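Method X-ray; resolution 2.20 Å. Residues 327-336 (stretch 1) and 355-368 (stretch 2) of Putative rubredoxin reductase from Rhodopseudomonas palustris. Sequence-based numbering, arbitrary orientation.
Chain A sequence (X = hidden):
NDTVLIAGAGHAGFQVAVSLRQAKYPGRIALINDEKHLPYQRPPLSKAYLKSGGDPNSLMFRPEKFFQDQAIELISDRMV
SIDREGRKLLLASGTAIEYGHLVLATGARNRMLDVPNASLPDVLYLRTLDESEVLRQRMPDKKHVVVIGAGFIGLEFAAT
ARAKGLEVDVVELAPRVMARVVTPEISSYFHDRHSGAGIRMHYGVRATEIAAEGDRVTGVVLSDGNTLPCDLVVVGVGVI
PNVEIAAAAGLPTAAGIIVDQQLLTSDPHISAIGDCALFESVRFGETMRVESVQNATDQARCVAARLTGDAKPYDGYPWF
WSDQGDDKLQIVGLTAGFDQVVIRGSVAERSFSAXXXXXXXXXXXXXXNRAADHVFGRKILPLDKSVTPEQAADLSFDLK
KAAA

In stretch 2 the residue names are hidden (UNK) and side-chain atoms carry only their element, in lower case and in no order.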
ATOM      1  N   ASP A 327      -2.000   0.490  18.787  1.00 21.64           N
ATOM      2  CA  ASP A 327      -2.585  -0.767  18.320  1.00 23.40           C
ATOM      3  C   ASP A 327      -1.965  -1.253  17.019  1.00 22.53           C
ATOM      4  O   ASP A 327      -1.579  -0.453  16.165  1.00 23.49           O
ATOM      5  CB  ASP A 327      -4.101  -0.620  18.107  1.00 24.64           C
ATOM      6  CG  ASP A 327      -4.868  -0.423  19.402  1.00 24.85           C
ATOM      7  OD1 ASP A 327      -4.770  -1.286  20.299  1.00 24.63           O
ATOM      8  OD2 ASP A 327      -5.581   0.598  19.517  1.00 27.61           O
ATOM      9  N   LYS A 328      -1.872  -2.572  16.879  1.00 21.92           N
ATOM     10  CA  LYS A 328      -1.326  -3.195  15.679  1.00 21.36           C
ATOM     11  C   LYS A 328      -2.434  -4.016  15.038  1.00 22.43           C
ATOM     12  O   LYS A 328      -3.114  -4.786  15.718  1.00 22.74           O
ATOM     13  CB  LYS A 328      -0.157  -4.114  16.029  1.00 21.10           C
ATOM     14  CG  LYS A 328       0.209  -5.107  14.920  1.00 24.72           C
ATOM     15  CD  LYS A 328       0.976  -4.469  13.767  1.00 23.11           C
ATOM     16  CE  LYS A 328       2.462  -4.346  14.105  1.00 23.34           C
ATOM     17  NZ  LYS A 328       3.270  -3.800  12.971  1.00 23.49           N
ATOM     18  N   LEU A 329      -2.614  -3.841  13.731  1.00 22.46           N
ATOM     19  CA  LEU A 329      -3.636  -4.564  12.992  1.00 20.37           C
ATOM     20  C   LEU A 329      -2.943  -5.438  11.962  1.00 20.80           C
ATOM     21  O   LEU A 329      -2.130  -4.956  11.169  1.00 21.31           O
ATOM     22  CB  LEU A 329      -4.559  -3.590  12.258  1.00 20.16           C
ATOM     23  CG  LEU A 329      -5.971  -4.022  11.816  1.00 22.57           C
ATOM     24  CD1 LEU A 329      -6.360  -3.231  10.573  1.00 21.65           C
ATOM     25  CD2 LEU A 329      -6.043  -5.496  11.523  1.00 20.58           C
ATOM     26  N   GLN A 330      -3.258  -6.723  11.976  1.00 19.60           N
ATOM     27  CA  GLN A 330      -2.687  -7.640  11.010  1.00 20.92           C
ATOM     28  C   GLN A 330      -3.824  -8.364  10.306  1.00 21.44           C
ATOM     29  O   GLN A 330      -4.769  -8.833  10.943  1.00 22.08           O
ATOM     30  CB  GLN A 330      -1.764  -8.647  11.693  1.00 17.62           C
ATOM     31  CG  GLN A 330      -0.467  -8.051  12.183  1.00 15.13           C
ATOM     32  CD  GLN A 330       0.286  -9.019  13.052  1.00 16.16           C
ATOM     33  OE1 GLN A 330      -0.200  -9.426  14.106  1.00 18.16           O
ATOM     34  NE2 GLN A 330       1.475  -9.406  12.616  1.00 18.61           N
ATOM     35  N   ILE A 331      -3.734  -8.442   8.986  1.00 21.78           N
ATOM     36  CA  ILE A 331      -4.761  -9.103   8.206  1.00 21.45           C
ATOM     37  C   ILE A 331      -4.116 -10.124   7.302  1.00 22.25           C
ATOM     38  O   ILE A 331      -3.117  -9.823   6.658  1.00 23.71           O
ATOM     39  CB  ILE A 331      -5.507  -8.123   7.285  1.00 20.61           C
ATOM     40  CG1 ILE A 331      -6.029  -6.929   8.081  1.00 21.26           C
ATOM     41  CG2 ILE A 331      -6.664  -8.843   6.601  1.00 19.52           C
ATOM     42  CD1 ILE A 331      -6.686  -5.857   7.212  1.00 18.69           C
ATOM     43  N   VAL A 332      -4.668 -11.333   7.269  1.00 20.00           N
ATOM     44  CA  VAL A 332      -4.165 -12.356   6.370  1.00 18.63           C
ATOM     45  C   VAL A 332      -5.373 -12.895   5.606  1.00 19.13           C
ATOM     46  O   VAL A 332      -6.354 -13.353   6.211  1.00 17.93           O
ATOM     47  CB  VAL A 332      -3.455 -13.511   7.115  1.00 19.97           C
ATOM     48  CG1 VAL A 332      -4.394 -14.154   8.134  1.00 20.52           C
ATOM     49  CG2 VAL A 332      -2.983 -14.550   6.101  1.00 17.45           C
ATOM     50  N   GLY A 333      -5.304 -12.813   4.279  1.00 18.26           N
ATOM     51  CA  GLY A 333      -6.397 -13.280   3.438  1.00 17.11           C
ATOM     52  C   GLY A 333      -7.251 -12.127   2.933  1.00 18.95           C
ATOM     53  O   GLY A 333      -7.093 -10.990   3.376  1.00 18.46           O
ATOM     54  N   LEU A 334      -8.151 -12.411   1.995  1.00 20.60           N
ATOM     55  CA  LEU A 334      -9.041 -11.389   1.441  1.00 20.44           C
ATOM     56  C   LEU A 334     -10.437 -11.610   2.029  1.00 22.27           C
ATOM     57  O   LEU A 334     -11.030 -12.674   1.835  1.00 23.99           O
ATOM     58  CB  LEU A 334      -9.073 -11.503  -0.087  1.00 18.88           C
ATOM     59  CG  LEU A 334      -7.721 -11.321  -0.802  1.00 19.10           C
ATOM     60  CD1 LEU A 334      -7.825 -11.711  -2.271  1.00 16.29           C
ATOM     61  CD2 LEU A 334      -7.273  -9.875  -0.672  1.00 18.21           C
ATOM     62  N   THR A 335     -10.956 -10.614   2.747  1.00 20.92           N
ATOM     63  CA  THR A 335     -12.271 -10.731   3.379  1.00 22.11           C
ATOM     64  C   THR A 335     -13.494 -10.253   2.591  1.00 21.12           C
ATOM     65  O   THR A 335     -14.597 -10.208   3.138  1.00 21.78           O
ATOM     66  CB  THR A 335     -12.300  -9.996   4.726  1.00 22.51           C
ATOM     67  OG1 THR A 335     -11.774  -8.682   4.554  1.00 24.16           O
ATOM     68  CG2 THR A 335     -11.486 -10.735   5.763  1.00 24.01           C
ATOM     69  N   ALA A 336     -13.321  -9.891   1.325  1.00 21.22           N
ATOM     70  CA  ALA A 336     -14.460  -9.430   0.532  1.00 20.15           C
ATOM     71  C   ALA A 336     -15.525 -10.531   0.423  1.00 19.64           C
ATOM     72  O   ALA A 336     -15.204 -11.703   0.215  1.00 17.37           O
ATOM     73  CB  ALA A 336     -13.995  -9.006  -0.868  1.00 19.44           C
ATOM     74  N   UNK A 355     -12.494 -13.574  12.875  1.00 20.57           N
ATOM     75  CA  UNK A 355     -12.358 -14.662  11.921  1.00 20.54           C
ATOM     76  C   UNK A 355     -13.485 -14.484  10.921  1.00 20.48           C
ATOM     77  O   UNK A 355     -14.661 -14.616  11.252  1.00 21.23           O
ATOM     78  c   UNK A 355     -12.449 -16.022  12.628  1.00 21.55           C
ATOM     79  c   UNK A 355      -9.409 -15.954  14.900  1.00 20.12           C
ATOM     80  c   UNK A 355      -9.402 -18.031  13.678  1.00 21.70           C
ATOM     81  c   UNK A 355     -10.583 -15.586  14.256  1.00 20.45           C
ATOM     82  c   UNK A 355     -11.180 -16.427  13.321  1.00 20.84           C
ATOM     83  c   UNK A 355     -10.581 -17.649  13.039  1.00 23.03           C
ATOM     84  c   UNK A 355      -8.815 -17.178  14.612  1.00 22.46           C
ATOM     85  N   UNK A 356     -13.120 -14.165   9.689  1.00 21.83           N
ATOM     86  CA  UNK A 356     -14.114 -13.930   8.661  1.00 19.59           C
ATOM     87  C   UNK A 356     -14.349 -15.154   7.804  1.00 19.43           C
ATOM     88  O   UNK A 356     -13.400 -15.776   7.307  1.00 17.37           O
ATOM     89  s   UNK A 356     -13.122 -11.365   8.764  1.00 22.73           S
ATOM     90  c   UNK A 356     -13.667 -12.765   7.788  1.00 20.13           C
ATOM     91  N   UNK A 357     -15.625 -15.480   7.625  1.00 18.14           N
ATOM     92  CA  UNK A 357     -16.032 -16.622   6.823  1.00 17.92           C
ATOM     93  C   UNK A 357     -16.946 -16.251   5.665  1.00 18.34           C
ATOM     94  O   UNK A 357     -17.584 -15.190   5.657  1.00 16.96           O
ATOM     95  c   UNK A 357     -16.781 -17.637   7.678  1.00 18.29           C
ATOM     96  o   UNK A 357     -13.798 -20.006  11.871  1.00 26.25           O
ATOM     97  c   UNK A 357     -14.833 -20.171   9.727  1.00 23.76           C
ATOM     98  c   UNK A 357     -14.506 -19.422  10.847  1.00 22.98           C
ATOM     99  c   UNK A 357     -15.565 -19.586   8.702  1.00 21.69           C
ATOM    100  c   UNK A 357     -15.973 -18.254   8.781  1.00 20.25           C
ATOM    101  c   UNK A 357     -14.900 -18.095  10.945  1.00 21.74           C
ATOM    102  c   UNK A 357     -15.628 -17.521   9.915  1.00 20.18           C
ATOM    103  N   UNK A 358     -17.008 -17.154   4.693  1.00 19.79           N
ATOM    104  CA  UNK A 358     -17.877 -17.011   3.533  1.00 20.53           C
ATOM    105  C   UNK A 358     -18.274 -18.432   3.149  1.00 19.77           C
ATOM    106  O   UNK A 358     -17.419 -19.261   2.843  1.00 20.65           O
ATOM    107  c   UNK A 358     -18.057 -16.146   1.160  1.00 24.28           C
ATOM    108  c   UNK A 358     -17.156 -16.336   2.372  1.00 21.85           C
ATOM    109  n   UNK A 358     -15.602 -15.306  -1.663  1.00 31.63           N
ATOM    110  c   UNK A 358     -16.208 -16.075  -0.538  1.00 26.96           C
ATOM    111  c   UNK A 358     -17.385 -15.339   0.057  1.00 25.20           C
ATOM    112  N   UNK A 359     -19.570 -18.720   3.198  1.00 20.44           N
ATOM    113  CA  UNK A 359     -20.071 -20.050   2.866  1.00 19.78           C
ATOM    114  C   UNK A 359     -19.441 -21.132   3.742  1.00 19.43           C
ATOM    115  O   UNK A 359     -19.108 -22.208   3.254  1.00 21.67           O
ATOM    116  c   UNK A 359     -19.813 -20.357   1.394  1.00 19.08           C
ATOM    117  N   UNK A 360     -19.266 -20.835   5.027  1.00 19.20           N
ATOM    118  CA  UNK A 360     -18.706 -21.802   5.961  1.00 18.96           C
ATOM    119  C   UNK A 360     -17.199 -22.000   5.975  1.00 19.34           C
ATOM    120  O   UNK A 360     -16.692 -22.799   6.759  1.00 19.87           O
ATOM    121  N   UNK A 361     -16.475 -21.278   5.130  1.00 20.60           N
ATOM    122  CA  UNK A 361     -15.026 -21.421   5.048  1.00 20.01           C
ATOM    123  C   UNK A 361     -14.284 -20.149   5.468  1.00 21.73           C
ATOM    124  O   UNK A 361     -14.648 -19.036   5.078  1.00 21.81           O
ATOM    125  c   UNK A 361     -14.641 -21.798   3.616  1.00 18.57           C
ATOM    126  c   UNK A 361     -11.506 -23.097   1.756  1.00 18.95           C
ATOM    127  c   UNK A 361     -13.169 -22.125   3.404  1.00 19.25           C
ATOM    128  n   UNK A 361     -10.567 -21.948   1.757  1.00 17.97           N
ATOM    129  c   UNK A 361     -12.941 -22.654   1.991  1.00 20.15           C
ATOM    130  N   UNK A 362     -13.236 -20.323   6.266  1.00 23.10           N
ATOM    131  CA  UNK A 362     -12.440 -19.197   6.740  1.00 20.98           C
ATOM    132  C   UNK A 362     -11.778 -18.550   5.533  1.00 19.72           C
ATOM    133  O   UNK A 362     -11.060 -19.214   4.794  1.00 20.77           O
ATOM    134  c   UNK A 362     -11.373 -19.691   7.726  1.00 22.91           C
ATOM    135  c   UNK A 362     -11.595 -17.908   9.427  1.00 20.98           C
ATOM    136  c   UNK A 362      -9.798 -17.751   7.749  1.00 23.92           C
ATOM    137  c   UNK A 362     -10.613 -18.686   8.600  1.00 20.56           C
ATOM    138  N   UNK A 363     -12.024 -17.260   5.328  1.00 18.01           N
ATOM    139  CA  UNK A 363     -11.427 -16.560   4.201  1.00 16.65           C
ATOM    140  C   UNK A 363     -10.370 -15.560   4.647  1.00 17.53           C
ATOM    141  O   UNK A 363      -9.546 -15.121   3.850  1.00 17.52           O
ATOM    142  c   UNK A 363     -13.344 -14.936   4.271  1.00 15.23           C
ATOM    143  c   UNK A 363     -12.486 -15.817   3.365  1.00 14.95           C
ATOM    144  c   UNK A 363     -14.165 -13.913   3.506  1.00 16.28           C
ATOM    145  c   UNK A 363     -13.354 -16.823   2.612  1.00 16.80           C
ATOM    146  N   UNK A 364     -10.391 -15.191   5.922  1.00 17.94           N
ATOM    147  CA  UNK A 364      -9.393 -14.254   6.400  1.00 16.58           C
ATOM    148  C   UNK A 364      -9.453 -14.006   7.885  1.00 16.58           C
ATOM    149  O   UNK A 364     -10.475 -14.277   8.522  1.00 15.96           O
ATOM    150  N   UNK A 365      -8.351 -13.501   8.438  1.00 17.04           N
ATOM    151  CA  UNK A 365      -8.284 -13.191   9.860  1.00 16.35           C
ATOM    152  C   UNK A 365      -7.720 -11.797  10.049  1.00 18.44           C
ATOM    153  O   UNK A 365      -6.636 -11.486   9.551  1.00 19.81           O
ATOM    154  c   UNK A 365      -6.912 -16.572  11.231  1.00 15.29           C
ATOM    155  c   UNK A 365      -7.787 -15.589  10.445  1.00 17.15           C
ATOM    156  c   UNK A 365      -7.364 -14.135  10.638  1.00 16.67           C
ATOM    157  c   UNK A 365      -7.419 -13.786  12.116  1.00 12.66           C
ATOM    158  N   UNK A 366      -8.461 -10.970  10.777  1.00 19.09           N
ATOM    159  CA  UNK A 366      -8.066  -9.600  11.074  1.00 19.53           C
ATOM    160  C   UNK A 366      -7.762  -9.592  12.569  1.00 18.75           C
ATOM    161  O   UNK A 366      -8.672  -9.675  13.392  1.00 19.02           O
ATOM    162  c   UNK A 366      -9.223  -8.654  10.763  1.00 19.74           C
ATOM    163  o   UNK A 366     -11.359  -7.291   8.375  1.00 18.93           O
ATOM    164  c   UNK A 366     -11.179  -8.175   9.242  1.00 20.63           C
ATOM    165  c   UNK A 366      -9.804  -8.816   9.362  1.00 19.21           C
ATOM    166  o   UNK A 366     -12.082  -8.559  10.024  1.00 18.57           O
ATOM    167  N   UNK A 367      -6.482  -9.499  12.910  1.00 17.16           N
ATOM    168  CA  UNK A 367      -6.049  -9.535  14.301  1.00 16.78           C
ATOM    169  C   UNK A 367      -5.552  -8.217  14.872  1.00 16.24           C
ATOM    170  O   UNK A 367      -4.675  -7.586  14.300  1.00 17.26           O
ATOM    171  c   UNK A 367      -4.942 -10.578  14.460  1.00 15.65           C
ATOM    172  o   UNK A 367      -5.330 -11.824  13.909  1.00 18.55           O
ATOM    173  N   UNK A 368      -6.108  -7.814  16.010  1.00 17.17           N
ATOM    174  CA  UNK A 368      -5.691  -6.586  16.675  1.00 18.30           C
ATOM    175  C   UNK A 368      -4.836  -6.970  17.876  1.00 18.47           C
ATOM    176  O   UNK A 368      -5.316  -7.626  18.800  1.00 18.84           O
ATOM    177  c   UNK A 368      -6.897  -5.763  17.174  1.00 18.69           C
ATOM    178  c   UNK A 368      -6.418  -4.645  18.092  1.00 19.63           C
ATOM    179  c   UNK A 368      -7.645  -5.181  15.999  1.00 17.88           C
TER
HETATM  180  O   HOH W   1      -2.229  -8.334  15.514  1.00 14.17           O
HETATM  181  O   HOH W   2      -9.804  -7.538   6.045  1.00 33.44           O

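Position 355 carries one carbon followed by a ring of six carbons, with no heteroatom; it points away from stretch 1 and touches nothing there. It is Phe-355. At 356 a single carbon ends in sulfur, which identifies Cys-356; its SG lies 3.5 Å from Thr-335 CG2. Position 357 has a six-carbon ring bearing one oxygen, out of reach of stretch 1, and is Tyr-357. Four carbons in a row ending in nitrogen mark 358 as Lys-358, whose NZ comes no nearer than 4.1 Å to Ala-336 O.

One lone carbon at 359 gives Ala-359. Position 360 has no side-chain atom and a positive phi of 79°, which favours its identity, Gly-360. At 361 another unbranched chain of four carbons and a nitrogen is Lys-361, closing a type I' turn that begins at Lys-358. None of these three meets stretch 1. Position 362 has four carbons forked at the second, hence Leu-362, also without contact.

Position 363 has four carbons forked at the first, one arm two carbons long: Ile-363. That arm reaches stretch 1, placing CD1 3.7 Å from Thr-335 CA. Position 364 has no side chain. A CB here would stand 2.9 Å from Thr-335 CG2, a clash, so the close packing fits Gly-364. At 365 the fork at the first carbon and one longer arm recur, giving Ile-365; its CB packs 3.9 Å from Val-332 CG1.

Three carbons, the third carrying two oxygens, could belong only to Glu-366 at position 366. Its CG lies 4.2 Å from Ile-331 CG2, while a water accepts from Thr-335 OG1 and donates to Glu-366 OE2. Position 367 bears one carbon and one oxygen, Ser-367, paired with Gln-330. At 368 one carbon carries two more, the short fork of Val-368; its CG1 is 4.3 Å from Asp-327 OD1.

The contact is an antiparallel strand pairing, with the axes at 171°. Two reciprocal pairs of hydrogen bonds fix the register: Gln-330 N to Ser-367 O (2.9 Å) and Ser-367 N to Gln-330 O (2.7 Å), then Val-332 N to Ile-365 O and Ile-365 N to Val-332 O (both 3.0 Å). Side chains alternate between faces, Leu-329, Ile-331, Glu-366 and Val-368 on one, Gln-330, Val-332, Ile-365 and Ser-367 on the other. A second water donates to both Gln-330 OE1 and Ser-367 O, adding a bridge to the backbone ladder.

Stretch 2 (355-368) FCYKAGKLIGIESV
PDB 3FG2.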